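Local structure of glycosyl hydrolases family 31 family protein (Aspergillus niger, 6DRU) at residues Tyr679-Asn683 with Arg709-Leu713; Arg648-Val654 with Ile701-Leu706; Tyr598-Ile602 with Phe645-Leu649. The protein hydrolyses the alpha-xylosyl linkage at the non-reducing terminal glucose of xyloglucan oligosaccharides, releasing alpha-D-xylose. All coordinates share one frame. Residue numbers count along the deposited sequence, not the author numbering.

Contact 1: residues Tyr679-Asn683 with Arg709-Leu713. With NAG (2-acetamido-2-deoxy-beta-D-glucopyranose), chain K.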
ATOM      1  N   TYR A 679     -48.396  29.676  26.949  1.00 70.73           N
ATOM      2  CA  TYR A 679     -47.744  30.439  25.896  1.00 71.62           C
ATOM      3  C   TYR A 679     -47.106  31.694  26.479  1.00 77.36           C
ATOM      4  O   TYR A 679     -47.692  32.374  27.325  1.00 80.63           O
ATOM      5  CB  TYR A 679     -48.746  30.801  24.802  1.00 67.40           C
ATOM      6  CG  TYR A 679     -48.104  31.270  23.519  1.00 75.28           C
ATOM      7  CD1 TYR A 679     -47.209  30.458  22.833  1.00 76.24           C
ATOM      8  CD2 TYR A 679     -48.407  32.512  22.980  1.00 77.08           C
ATOM      9  CE1 TYR A 679     -46.620  30.878  21.658  1.00 69.33           C
ATOM     10  CE2 TYR A 679     -47.825  32.940  21.802  1.00 83.38           C
ATOM     11  CZ  TYR A 679     -46.933  32.119  21.144  1.00 81.71           C
ATOM     12  OH  TYR A 679     -46.353  32.542  19.971  1.00 75.22           O
ATOM     13  N   TRP A 680     -45.887  31.993  26.024  1.00 74.75           N
ATOM     14  CA  TRP A 680     -45.100  33.052  26.648  1.00 72.56           C
ATOM     15  C   TRP A 680     -45.718  34.426  26.419  1.00 72.62           C
ATOM     16  O   TRP A 680     -45.711  35.271  27.321  1.00 75.30           O
ATOM     17  CB  TRP A 680     -43.669  33.018  26.116  1.00 61.10           C
ATOM     18  CG  TRP A 680     -42.743  33.967  26.810  1.00 61.79           C
ATOM     19  CD1 TRP A 680     -42.497  35.270  26.478  1.00 61.84           C
ATOM     20  CD2 TRP A 680     -41.931  33.687  27.957  1.00 65.38           C
ATOM     21  NE1 TRP A 680     -41.584  35.817  27.349  1.00 59.43           N
ATOM     22  CE2 TRP A 680     -41.221  34.865  28.266  1.00 67.91           C
ATOM     23  CE3 TRP A 680     -41.737  32.554  28.754  1.00 65.12           C
ATOM     24  CZ2 TRP A 680     -40.332  34.941  29.337  1.00 68.16           C
ATOM     25  CZ3 TRP A 680     -40.854  32.632  29.818  1.00 71.96           C
ATOM     26  CH2 TRP A 680     -40.163  33.817  30.099  1.00 69.22           C
ATOM     27  N   TRP A 681     -46.255  34.669  25.225  1.00 71.66           N
ATOM     28  CA  TRP A 681     -46.659  36.016  24.845  1.00 79.35           C
ATOM     29  C   TRP A 681     -48.106  36.341  25.187  1.00 82.94           C
ATOM     30  O   TRP A 681     -48.444  37.523  25.316  1.00 83.61           O
ATOM     31  CB  TRP A 681     -46.425  36.220  23.346  1.00 81.19           C
ATOM     32  CG  TRP A 681     -45.027  35.882  22.944  1.00 79.58           C
ATOM     33  CD1 TRP A 681     -44.626  34.818  22.194  1.00 68.12           C
ATOM     34  CD2 TRP A 681     -43.835  36.593  23.304  1.00 70.04           C
ATOM     35  NE1 TRP A 681     -43.262  34.830  22.048  1.00 68.50           N
ATOM     36  CE2 TRP A 681     -42.752  35.909  22.720  1.00 71.17           C
ATOM     37  CE3 TRP A 681     -43.582  37.745  24.054  1.00 60.75           C
ATOM     38  CZ2 TRP A 681     -41.434  36.339  22.863  1.00 67.34           C
ATOM     39  CZ3 TRP A 681     -42.274  38.169  24.196  1.00 61.37           C
ATOM     40  CH2 TRP A 681     -41.216  37.467  23.604  1.00 69.70           C
ATOM     41  N   THR A 682     -48.964  35.334  25.339  1.00 77.98           N
ATOM     42  CA  THR A 682     -50.360  35.561  25.677  1.00 68.88           C
ATOM     43  C   THR A 682     -50.742  35.041  27.055  1.00 66.02           C
ATOM     44  O   THR A 682     -51.854  35.322  27.515  1.00 68.05           O
ATOM     45  CB  THR A 682     -51.277  34.911  24.629  1.00 61.40           C
ATOM     46  OG1 THR A 682     -51.258  33.488  24.788  1.00 63.87           O
ATOM     47  CG2 THR A 682     -50.816  35.265  23.224  1.00 60.40           C
ATOM     48  N   ASN A 683     -49.860  34.287  27.715  1.00 67.47           N
ATOM     49  CA  ASN A 683     -50.125  33.677  29.018  1.00 61.66           C
ATOM     50  C   ASN A 683     -51.302  32.709  28.980  1.00 65.61           C
ATOM     51  O   ASN A 683     -51.844  32.347  30.028  1.00 58.23           O
ATOM     52  CB  ASN A 683     -50.346  34.736  30.102  1.00 58.80           C
ATOM     53  CG  ASN A 683     -49.061  35.405  30.525  1.00 73.48           C
ATOM     54  OD1 ASN A 683     -48.032  34.749  30.691  1.00 79.32           O
ATOM     55  ND2 ASN A 683     -49.110  36.717  30.702  1.00 83.40           N
ATOM     56  N   ARG A 709     -43.947  31.105  35.179  1.00 79.74           N
ATOM     57  CA  ARG A 709     -42.829  31.806  34.561  1.00 76.37           C
ATOM     58  C   ARG A 709     -41.887  32.366  35.615  1.00 77.88           C
ATOM     59  O   ARG A 709     -40.664  32.381  35.423  1.00 96.77           O
ATOM     60  CB  ARG A 709     -43.341  32.941  33.675  1.00 80.30           C
ATOM     61  CG  ARG A 709     -42.240  33.881  33.209  1.00 72.53           C
ATOM     62  CD  ARG A 709     -42.782  35.243  32.819  1.00 69.24           C
ATOM     63  NE  ARG A 709     -43.632  35.191  31.638  1.00 75.55           N
ATOM     64  CZ  ARG A 709     -43.731  36.180  30.759  1.00 79.00           C
ATOM     65  NH1 ARG A 709     -43.028  37.292  30.931  1.00 65.29           N
ATOM     66  NH2 ARG A 709     -44.525  36.055  29.706  1.00 77.67           N
ATOM     67  N   GLU A 710     -42.435  32.810  36.744  1.00 76.45           N
ATOM     68  CA  GLU A 710     -41.613  33.449  37.759  1.00 90.58           C
ATOM     69  C   GLU A 710     -40.699  32.449  38.458  1.00 91.10           C
ATOM     70  O   GLU A 710     -39.655  32.846  38.988  1.00 92.70           O
ATOM     71  CB  GLU A 710     -42.514  34.186  38.757  1.00 97.21           C
ATOM     72  CG  GLU A 710     -41.781  34.949  39.847  1.00125.54           C
ATOM     73  CD  GLU A 710     -41.712  34.187  41.151  1.00137.10           C
ATOM     74  OE1 GLU A 710     -42.146  33.015  41.184  1.00140.99           O
ATOM     75  OE2 GLU A 710     -41.227  34.770  42.144  1.00152.82           O
ATOM     76  N   GLU A 711     -41.052  31.160  38.449  1.00 86.54           N
ATOM     77  CA  GLU A 711     -40.175  30.148  39.032  1.00 78.56           C
ATOM     78  C   GLU A 711     -39.011  29.821  38.107  1.00 84.01           C
ATOM     79  O   GLU A 711     -37.869  29.697  38.564  1.00 88.58           O
ATOM     80  CB  GLU A 711     -40.944  28.861  39.323  1.00 80.77           C
ATOM     81  CG  GLU A 711     -42.394  29.030  39.691  1.00105.51           C
ATOM     82  CD  GLU A 711     -43.113  27.697  39.754  1.00108.53           C
ATOM     83  OE1 GLU A 711     -42.980  26.992  40.777  1.00126.54           O
ATOM     84  OE2 GLU A 711     -43.790  27.340  38.767  1.00 97.77           O
ATOM     85  N   LEU A 712     -39.282  29.669  36.808  1.00 81.98           N
ATOM     86  CA  LEU A 712     -38.206  29.375  35.868  1.00 79.25           C
ATOM     87  C   LEU A 712     -37.239  30.543  35.753  1.00 73.41           C
ATOM     88  O   LEU A 712     -36.033  30.333  35.581  1.00 78.96           O
ATOM     89  CB  LEU A 712     -38.789  28.990  34.503  1.00 61.82           C
ATOM     90  CG  LEU A 712     -39.234  30.039  33.479  1.00 57.67           C
ATOM     91  CD1 LEU A 712     -38.091  30.444  32.557  1.00 64.14           C
ATOM     92  CD2 LEU A 712     -40.409  29.511  32.671  1.00 60.03           C
ATOM     93  N   LEU A 713     -37.740  31.776  35.861  1.00 67.67           N
ATOM     94  CA  LEU A 713     -36.857  32.933  35.898  1.00 69.16           C
ATOM     95  C   LEU A 713     -36.035  32.983  37.178  1.00 72.29           C
ATOM     96  O   LEU A 713     -35.025  33.694  37.225  1.00 76.88           O
ATOM     97  CB  LEU A 713     -37.669  34.219  35.744  1.00 71.28           C
ATOM     98  CG  LEU A 713     -37.632  34.911  34.379  1.00 67.95           C
ATOM     99  CD1 LEU A 713     -38.098  33.977  33.278  1.00 60.69           C
ATOM    100  CD2 LEU A 713     -38.478  36.172  34.401  1.00 72.03           C
TER
HETATM  101  C1  NAG K 826     -47.857  37.285  31.162  1.00 82.43           C
HETATM  102  C2  NAG K 826     -48.070  38.738  30.812  1.00 81.64           C
HETATM  103  C3  NAG K 826     -46.863  39.548  31.104  1.00 78.27           C
HETATM  104  C4  NAG K 826     -46.405  39.320  32.529  1.00 76.77           C
HETATM  105  C5  NAG K 826     -46.267  37.839  32.812  1.00 78.94           C
HETATM  106  C6  NAG K 826     -45.937  37.621  34.272  1.00 84.47           C
HETATM  107  C7  NAG K 826     -49.696  39.333  29.062  1.00 80.20           C
HETATM  108  C8  NAG K 826     -50.699  39.743  30.120  1.00 85.56           C
HETATM  109  N2  NAG K 826     -48.418  38.847  29.438  1.00 82.44           N
HETATM  110  O3  NAG K 826     -47.151  40.907  30.860  1.00 82.73           O
HETATM  111  O4  NAG K 826     -45.160  39.949  32.727  1.00 82.05           O
HETATM  112  O5  NAG K 826     -47.476  37.186  32.511  1.00 78.80           O
HETATM  113  O6  NAG K 826     -45.864  36.237  34.534  1.00 86.43           O
HETATM  114  O7  NAG K 826     -49.985  39.420  27.885  1.00 84.64           O

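Contact 2: residues Arg648-Val654 with Ile701-Leu706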
ATOM      1  N   ARG A 648     -38.032  23.581  31.468  1.00 73.12           N
ATOM      2  CA  ARG A 648     -39.318  24.263  31.513  1.00 77.68           C
ATOM      3  C   ARG A 648     -39.747  24.901  30.198  1.00 79.50           C
ATOM      4  O   ARG A 648     -40.950  25.026  29.965  1.00 74.91           O
ATOM      5  CB  ARG A 648     -39.311  25.348  32.602  1.00 68.19           C
ATOM      6  CG  ARG A 648     -38.922  24.843  33.983  1.00 69.97           C
ATOM      7  CD  ARG A 648     -40.099  24.181  34.685  1.00 70.56           C
ATOM      8  NE  ARG A 648     -39.702  23.526  35.930  1.00 74.90           N
ATOM      9  CZ  ARG A 648     -39.981  23.994  37.143  1.00 82.64           C
ATOM     10  NH1 ARG A 648     -40.666  25.121  37.280  1.00 81.93           N
ATOM     11  NH2 ARG A 648     -39.581  23.332  38.222  1.00 84.97           N
ATOM     12  N   LEU A 649     -38.817  25.293  29.333  1.00 69.74           N
ATOM     13  CA  LEU A 649     -39.156  26.030  28.123  1.00 58.43           C
ATOM     14  C   LEU A 649     -39.247  25.091  26.927  1.00 64.93           C
ATOM     15  O   LEU A 649     -38.407  24.204  26.758  1.00 79.50           O
ATOM     16  CB  LEU A 649     -38.120  27.121  27.847  1.00 59.58           C
ATOM     17  CG  LEU A 649     -38.082  28.281  28.844  1.00 63.12           C
ATOM     18  CD1 LEU A 649     -36.960  29.244  28.502  1.00 54.51           C
ATOM     19  CD2 LEU A 649     -39.417  29.005  28.867  1.00 63.71           C
ATOM     20  N   LEU A 650     -40.273  25.290  26.100  1.00 57.31           N
ATOM     21  CA  LEU A 650     -40.422  24.589  24.830  1.00 52.17           C
ATOM     22  C   LEU A 650     -40.352  25.616  23.708  1.00 62.74           C
ATOM     23  O   LEU A 650     -41.185  26.525  23.644  1.00 70.26           O
ATOM     24  CB  LEU A 650     -41.739  23.814  24.774  1.00 53.58           C
ATOM     25  CG  LEU A 650     -42.070  23.173  23.425  1.00 63.07           C
ATOM     26  CD1 LEU A 650     -41.349  21.842  23.279  1.00 61.59           C
ATOM     27  CD2 LEU A 650     -43.570  22.992  23.255  1.00 55.84           C
ATOM     28  N   VAL A 651     -39.376  25.457  22.816  1.00 66.75           N
ATOM     29  CA  VAL A 651     -39.074  26.443  21.785  1.00 64.18           C
ATOM     30  C   VAL A 651     -39.350  25.839  20.416  1.00 62.06           C
ATOM     31  O   VAL A 651     -39.133  24.641  20.200  1.00 64.39           O
ATOM     32  CB  VAL A 651     -37.610  26.924  21.890  1.00 60.33           C
ATOM     33  CG1 VAL A 651     -37.325  28.026  20.879  1.00 61.12           C
ATOM     34  CG2 VAL A 651     -37.305  27.396  23.306  1.00 50.76           C
ATOM     35  N   SER A 652     -39.834  26.673  19.493  1.00 58.57           N
ATOM     36  CA  SER A 652     -40.063  26.261  18.108  1.00 66.00           C
ATOM     37  C   SER A 652     -39.920  27.491  17.221  1.00 72.30           C
ATOM     38  O   SER A 652     -40.827  28.336  17.161  1.00 71.06           O
ATOM     39  CB  SER A 652     -41.432  25.613  17.925  1.00 62.29           C
ATOM     40  OG  SER A 652     -41.669  25.304  16.562  1.00 63.74           O
ATOM     41  N   PRO A 653     -38.797  27.630  16.518  1.00 77.20           N
ATOM     42  CA  PRO A 653     -38.578  28.833  15.707  1.00 67.53           C
ATOM     43  C   PRO A 653     -39.459  28.853  14.469  1.00 66.55           C
ATOM     44  O   PRO A 653     -39.852  27.814  13.934  1.00 67.94           O
ATOM     45  CB  PRO A 653     -37.095  28.744  15.323  1.00 54.94           C
ATOM     46  CG  PRO A 653     -36.508  27.698  16.220  1.00 57.03           C
ATOM     47  CD  PRO A 653     -37.618  26.751  16.529  1.00 71.26           C
ATOM     48  N   VAL A 654     -39.763  30.066  14.013  1.00 61.44           N
ATOM     49  CA  VAL A 654     -40.503  30.260  12.770  1.00 68.60           C
ATOM     50  C   VAL A 654     -39.515  30.210  11.612  1.00 59.78           C
ATOM     51  O   VAL A 654     -38.601  31.035  11.526  1.00 55.55           O
ATOM     52  CB  VAL A 654     -41.278  31.586  12.784  1.00 63.58           C
ATOM     53  CG1 VAL A 654     -41.850  31.879  11.406  1.00 58.95           C
ATOM     54  CG2 VAL A 654     -42.388  31.538  13.819  1.00 59.20           C
ATOM     55  N   ILE A 701     -41.352  34.844  19.156  1.00 66.19           N
ATOM     56  CA  ILE A 701     -40.922  33.498  18.784  1.00 61.14           C
ATOM     57  C   ILE A 701     -41.754  32.495  19.575  1.00 57.14           C
ATOM     58  O   ILE A 701     -41.868  32.638  20.801  1.00 60.68           O
ATOM     59  CB  ILE A 701     -39.415  33.283  19.033  1.00 61.21           C
ATOM     60  CG1 ILE A 701     -39.028  31.840  18.705  1.00 58.55           C
ATOM     61  CG2 ILE A 701     -39.020  33.672  20.457  1.00 54.28           C
ATOM     62  CD1 ILE A 701     -37.564  31.561  18.847  1.00 75.35           C
ATOM     63  N   PRO A 702     -42.358  31.497  18.927  1.00 59.28           N
ATOM     64  CA  PRO A 702     -43.221  30.556  19.656  1.00 58.13           C
ATOM     65  C   PRO A 702     -42.493  29.821  20.771  1.00 59.99           C
ATOM     66  O   PRO A 702     -41.615  28.991  20.520  1.00 69.27           O
ATOM     67  CB  PRO A 702     -43.691  29.593  18.557  1.00 57.65           C
ATOM     68  CG  PRO A 702     -43.597  30.391  17.296  1.00 69.37           C
ATOM     69  CD  PRO A 702     -42.398  31.277  17.472  1.00 65.24           C
ATOM     70  N   VAL A 703     -42.852  30.138  22.013  1.00 61.18           N
ATOM     71  CA  VAL A 703     -42.241  29.544  23.197  1.00 57.31           C
ATOM     72  C   VAL A 703     -43.333  29.292  24.227  1.00 66.39           C
ATOM     73  O   VAL A 703     -44.096  30.202  24.567  1.00 76.10           O
ATOM     74  CB  VAL A 703     -41.138  30.444  23.793  1.00 54.42           C
ATOM     75  CG1 VAL A 703     -40.728  29.946  25.173  1.00 54.71           C
ATOM     76  CG2 VAL A 703     -39.931  30.503  22.870  1.00 54.21           C
ATOM     77  N   PHE A 704     -43.415  28.058  24.714  1.00 66.89           N
ATOM     78  CA  PHE A 704     -44.276  27.694  25.827  1.00 59.50           C
ATOM     79  C   PHE A 704     -43.414  27.389  27.043  1.00 62.23           C
ATOM     80  O   PHE A 704     -42.192  27.247  26.945  1.00 77.13           O
ATOM     81  CB  PHE A 704     -45.149  26.482  25.482  1.00 57.27           C
ATOM     82  CG  PHE A 704     -46.037  26.688  24.292  1.00 65.90           C
ATOM     83  CD1 PHE A 704     -45.533  26.573  23.006  1.00 65.25           C
ATOM     84  CD2 PHE A 704     -47.377  26.989  24.456  1.00 72.91           C
ATOM     85  CE1 PHE A 704     -46.347  26.759  21.910  1.00 65.25           C
ATOM     86  CE2 PHE A 704     -48.195  27.175  23.361  1.00 76.63           C
ATOM     87  CZ  PHE A 704     -47.677  27.056  22.088  1.00 73.01           C
ATOM     88  N   HIS A 705     -44.055  27.287  28.202  1.00 61.16           N
ATOM     89  CA  HIS A 705     -43.310  26.965  29.408  1.00 70.41           C
ATOM     90  C   HIS A 705     -44.178  26.164  30.364  1.00 68.95           C
ATOM     91  O   HIS A 705     -45.389  26.383  30.452  1.00 68.05           O
ATOM     92  CB  HIS A 705     -42.777  28.231  30.095  1.00 74.28           C
ATOM     93  CG  HIS A 705     -43.837  29.088  30.711  1.00 79.90           C
ATOM     94  ND1 HIS A 705     -44.357  28.844  31.965  1.00 72.44           N
ATOM     95  CD2 HIS A 705     -44.463  30.198  30.254  1.00 78.10           C
ATOM     96  CE1 HIS A 705     -45.262  29.763  32.250  1.00 73.01           C
ATOM     97  NE2 HIS A 705     -45.345  30.597  31.229  1.00 73.50           N
ATOM     98  N   LEU A 706     -43.545  25.228  31.065  1.00 70.77           N
ATOM     99  CA  LEU A 706     -44.192  24.455  32.111  1.00 66.18           C
ATOM    100  C   LEU A 706     -44.002  25.146  33.453  1.00 76.06           C
ATOM    101  O   LEU A 706     -43.012  25.852  33.675  1.00 72.23           O
ATOM    102  CB  LEU A 706     -43.628  23.036  32.167  1.00 61.74           C
ATOM    103  CG  LEU A 706     -43.845  22.178  30.921  1.00 58.86           C
ATOM    104  CD1 LEU A 706     -43.013  20.907  30.981  1.00 63.77           C
ATOM    105  CD2 LEU A 706     -45.318  21.849  30.755  1.00 61.78           C
TER
HETATM  106  O   HOH W   1     -41.498  27.001  35.659  1.00 67.67           O

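Contact 3: residues Tyr598-Ile602 with Phe645-Leu649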
ATOM      1  N   TYR A 598     -31.920  31.241  34.897  1.00 68.06           N
ATOM      2  CA  TYR A 598     -32.309  29.983  34.268  1.00 64.65           C
ATOM      3  C   TYR A 598     -31.148  29.375  33.491  1.00 68.29           C
ATOM      4  O   TYR A 598     -30.930  28.158  33.535  1.00 62.46           O
ATOM      5  CB  TYR A 598     -33.506  30.222  33.350  1.00 60.60           C
ATOM      6  CG  TYR A 598     -34.126  28.976  32.766  1.00 60.89           C
ATOM      7  CD1 TYR A 598     -34.891  28.123  33.551  1.00 57.49           C
ATOM      8  CD2 TYR A 598     -33.969  28.667  31.422  1.00 64.20           C
ATOM      9  CE1 TYR A 598     -35.470  26.989  33.015  1.00 63.67           C
ATOM     10  CE2 TYR A 598     -34.544  27.537  30.878  1.00 67.26           C
ATOM     11  CZ  TYR A 598     -35.293  26.702  31.678  1.00 67.80           C
ATOM     12  OH  TYR A 598     -35.868  25.576  31.139  1.00 68.08           O
ATOM     13  N   LEU A 599     -30.388  30.209  32.777  1.00 72.09           N
ATOM     14  CA  LEU A 599     -29.253  29.712  32.006  1.00 58.54           C
ATOM     15  C   LEU A 599     -28.171  29.150  32.917  1.00 65.83           C
ATOM     16  O   LEU A 599     -27.681  28.034  32.704  1.00 64.36           O
ATOM     17  CB  LEU A 599     -28.684  30.826  31.130  1.00 47.05           C
ATOM     18  CG  LEU A 599     -29.518  31.221  29.915  1.00 61.39           C
ATOM     19  CD1 LEU A 599     -29.042  32.552  29.357  1.00 63.63           C
ATOM     20  CD2 LEU A 599     -29.449  30.134  28.856  1.00 53.84           C
ATOM     21  N   LYS A 600     -27.773  29.915  33.935  1.00 59.42           N
ATOM     22  CA  LYS A 600     -26.710  29.455  34.821  1.00 56.45           C
ATOM     23  C   LYS A 600     -27.134  28.208  35.589  1.00 64.08           C
ATOM     24  O   LYS A 600     -26.288  27.379  35.945  1.00 75.69           O
ATOM     25  CB  LYS A 600     -26.309  30.587  35.773  1.00 47.65           C
ATOM     26  CG  LYS A 600     -25.361  30.180  36.890  1.00 68.70           C
ATOM     27  CD  LYS A 600     -25.214  31.279  37.934  1.00 72.83           C
ATOM     28  CE  LYS A 600     -23.874  31.179  38.648  1.00 83.27           C
ATOM     29  NZ  LYS A 600     -23.481  32.465  39.290  1.00 86.13           N
ATOM     30  N   SER A 601     -28.437  28.038  35.820  1.00 73.20           N
ATOM     31  CA  SER A 601     -28.915  26.858  36.533  1.00 70.38           C
ATOM     32  C   SER A 601     -28.875  25.614  35.651  1.00 75.10           C
ATOM     33  O   SER A 601     -28.461  24.540  36.103  1.00 74.24           O
ATOM     34  CB  SER A 601     -30.331  27.100  37.052  1.00 61.36           C
ATOM     35  OG  SER A 601     -30.760  26.024  37.865  1.00 81.09           O
ATOM     36  N   ILE A 602     -29.297  25.735  34.390  1.00 76.96           N
ATOM     37  CA  ILE A 602     -29.300  24.568  33.512  1.00 68.88           C
ATOM     38  C   ILE A 602     -27.889  24.243  33.033  1.00 67.32           C
ATOM     39  O   ILE A 602     -27.583  23.081  32.742  1.00 67.59           O
ATOM     40  CB  ILE A 602     -30.265  24.769  32.330  1.00 59.18           C
ATOM     41  CG1 ILE A 602     -29.811  25.920  31.432  1.00 57.10           C
ATOM     42  CG2 ILE A 602     -31.679  25.009  32.836  1.00 61.77           C
ATOM     43  CD1 ILE A 602     -30.690  26.124  30.215  1.00 63.17           C
ATOM     44  N   PHE A 645     -35.705  23.765  25.842  1.00 62.42           N
ATOM     45  CA  PHE A 645     -34.534  24.526  26.274  1.00 54.45           C
ATOM     46  C   PHE A 645     -34.561  24.583  27.794  1.00 61.93           C
ATOM     47  O   PHE A 645     -35.257  25.410  28.387  1.00 79.21           O
ATOM     48  CB  PHE A 645     -34.532  25.918  25.654  1.00 51.61           C
ATOM     49  CG  PHE A 645     -33.287  26.700  25.939  1.00 59.84           C
ATOM     50  CD1 PHE A 645     -32.054  26.240  25.510  1.00 63.95           C
ATOM     51  CD2 PHE A 645     -33.346  27.895  26.635  1.00 57.45           C
ATOM     52  CE1 PHE A 645     -30.904  26.956  25.772  1.00 66.43           C
ATOM     53  CE2 PHE A 645     -32.197  28.616  26.898  1.00 60.50           C
ATOM     54  CZ  PHE A 645     -30.976  28.146  26.465  1.00 56.36           C
ATOM     55  N   GLY A 646     -33.800  23.698  28.427  1.00 63.65           N
ATOM     56  CA  GLY A 646     -33.905  23.488  29.848  1.00 62.89           C
ATOM     57  C   GLY A 646     -35.125  22.648  30.168  1.00 72.58           C
ATOM     58  O   GLY A 646     -35.799  22.129  29.271  1.00 67.24           O
ATOM     59  N   PRO A 647     -35.442  22.501  31.457  1.00 66.97           N
ATOM     60  CA  PRO A 647     -36.566  21.637  31.844  1.00 69.03           C
ATOM     61  C   PRO A 647     -37.939  22.273  31.698  1.00 70.36           C
ATOM     62  O   PRO A 647     -38.941  21.550  31.783  1.00 68.45           O
ATOM     63  CB  PRO A 647     -36.266  21.324  33.316  1.00 59.93           C
ATOM     64  CG  PRO A 647     -35.529  22.522  33.796  1.00 65.17           C
ATOM     65  CD  PRO A 647     -34.700  23.001  32.628  1.00 64.43           C
ATOM     66  N   ARG A 648     -38.032  23.581  31.468  1.00 73.12           N
ATOM     67  CA  ARG A 648     -39.318  24.263  31.513  1.00 77.68           C
ATOM     68  C   ARG A 648     -39.747  24.901  30.198  1.00 79.50           C
ATOM     69  O   ARG A 648     -40.950  25.026  29.965  1.00 74.91           O
ATOM     70  CB  ARG A 648     -39.311  25.348  32.602  1.00 68.19           C
ATOM     71  CG  ARG A 648     -38.922  24.843  33.983  1.00 69.97           C
ATOM     72  CD  ARG A 648     -40.099  24.181  34.685  1.00 70.56           C
ATOM     73  NE  ARG A 648     -39.702  23.526  35.930  1.00 74.90           N
ATOM     74  CZ  ARG A 648     -39.981  23.994  37.143  1.00 82.64           C
ATOM     75  NH1 ARG A 648     -40.666  25.121  37.280  1.00 81.93           N
ATOM     76  NH2 ARG A 648     -39.581  23.332  38.222  1.00 84.97           N
ATOM     77  N   LEU A 649     -38.817  25.293  29.333  1.00 69.74           N
ATOM     78  CA  LEU A 649     -39.156  26.030  28.123  1.00 58.43           C
ATOM     79  C   LEU A 649     -39.247  25.091  26.927  1.00 64.93           C
ATOM     80  O   LEU A 649     -38.407  24.204  26.758  1.00 79.50           O
ATOM     81  CB  LEU A 649     -38.120  27.121  27.847  1.00 59.58           C
ATOM     82  CG  LEU A 649     -38.082  28.281  28.844  1.00 63.12           C
ATOM     83  CD1 LEU A 649     -36.960  29.244  28.502  1.00 54.51           C
ATOM     84  CD2 LEU A 649     -39.417  29.005  28.867  1.00 63.71           C
TER

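Contact 1: residues Tyr679-Asn683 with Arg709-Leu713
The main interaction is a cation-pi stack: the guanidinium of Arg-709 lies flat on the indole of Trp-680, planes 7° apart, with Arg-709 CZ 4.0 Å from the centroid of the six-membered ring. The opposite face of the guanidinium is covered by the sugar, Arg-709 CZ to NAG C5 being 3.7 Å, so the cation is sandwiched between indole and glycan. Among the polar approaches, Arg-709 NH2 comes within 2.8 Å of Trp-680 O, but at an angle too poor for a hydrogen bond. Apolar packing works at the edge of the indole, where Trp-680 CH2 meets Leu-713 CD1 at 3.8 Å and Trp-680 CZ3 meets Leu-712 CD2 at 4.3 Å. The covalent link, Asn-683 ND2 to NAG C1 at 1.5 Å, fixes the sugar to a tight turn closed by Asn-683 N to Tyr-679 O (2.9 Å). This is an N-glycosylation site of the Asn-X-Thr type, on the beta-hairpin turn between strands 677-679 and 685-686, with helix 709-712 supplying the stacked arginine.

Contact 2: residues Arg648-Val654 with Ile701-Leu706
Four backbone hydrogen bonds join the segments: Leu-706 N to Arg-648 O (2.8 Å), Leu-650 N to Phe-704 O (2.9 Å), Phe-704 N to Leu-650 O (2.9 Å) and, past the strand proper, Ser-652 N to Pro-702 O (3.1 Å). Leu-650 and Phe-704 thus form a hydrogen-bonded antiparallel pair, flanked by the non-hydrogen-bonded pairs Leu-649 with His-705 and Val-651 with Val-703. Beyond the last paired amide, a water accepts from Arg-648 NH1 (2.6 Å) and donates to Leu-706 O (2.7 Å), bridging side chain to backbone. CA-H...O contacts fill in between, the shortest from His-705 CA to Arg-648 O at 3.1 Å. Side chains alternate in the usual way. Leu-649, Val-651, Val-703 and His-705 share one face, with Leu-649 CD2 4.0 Å from Val-703 CG1 and Val-651 CG2 4.1 Å from Val-703 CG2; Phe-550 packs on Val-651 there. On the other, Leu-650 CD2 meets Phe-704 CD1 at 4.1 Å, where Phe-704 also packs on Val-664 and Leu-666 of strand 661-666, and Leu-650 on Leu-666. Farther out, Val-654 CG2 touches Pro-702 CD at 3.7 Å. Two neighbouring central strands of an antiparallel sheet pair here, in the beta-rich C-terminal domain of a GH31 enzyme.

Contact 3: residues Tyr598-Ile602 with Phe645-Leu649
Tyr-598 reaches out from helix 596-609 and pushes its ring end-on, hydroxyl first, into the turn of a beta-hairpin, its CE2 3.8 Å from Leu-649 CD1 and 4.4 Å from Phe-645 CD2. The hairpin joins strands 643-645 and 649-651 of the GH31 C-terminal beta domain, and its ends are tied by Phe-645 N to Leu-649 O at 2.9 Å; helix 596-609 packs against this hairpin. The phenol oxygen sits in the mouth of the turn. It donates to Phe-645 O at 2.8 Å and accepts from Arg-648 N at 3.0 Å, with a weak third bond from Leu-649 N to Tyr-598 OH at 3.5 Å. One hydroxyl therefore serves backbone groups at both ends of the turn. Beside Tyr-598, the same helix adds Leu-599 and Ile-602, which clasp Phe-645. Leu-599 CD2 touches the edge of the Phe-645 ring at CZ, 3.5 Å away, while Ile-602 CD1 lies over a face of the same ring, 4.3 Å from CZ of Phe-645. Ile-602 also packs on the proline of the turn, its CG2 3.6 Å from Pro-647 CD. Leu-712 of helix 709-712 packs on both Tyr-598 and Leu-649. Gly-646 allows the helix this close: its CA is 6.0 Å from the CA of Ile-602, its phi of 77° suits glycine, and an ideal CB on Gly-646 would clash with Tyr-598 OH at 2.1 Å.

Overall arrangement
Contacts 2 and 3 are buried, whereas contact 1 is partly buried and carries a glycan. Contact 2 forms the middle of the C-terminal sheet through regular backbone pairing; contact 3 fastens a hairpin of that sheet to a helix by a single hydroxyl and apolar packing; contact 1, toward the surface, relies on cation-pi stacking. Contact 1 joins the sheet of contact 2 through Trp-680 N to Val-703 O (2.9 Å), and strand 703-705 leads along the chain to helix 709-712. Contacts 2 and 3 share Arg-648 and Leu-649, and Leu-649 also packs on Trp-680 and Leu-712 of contact 1.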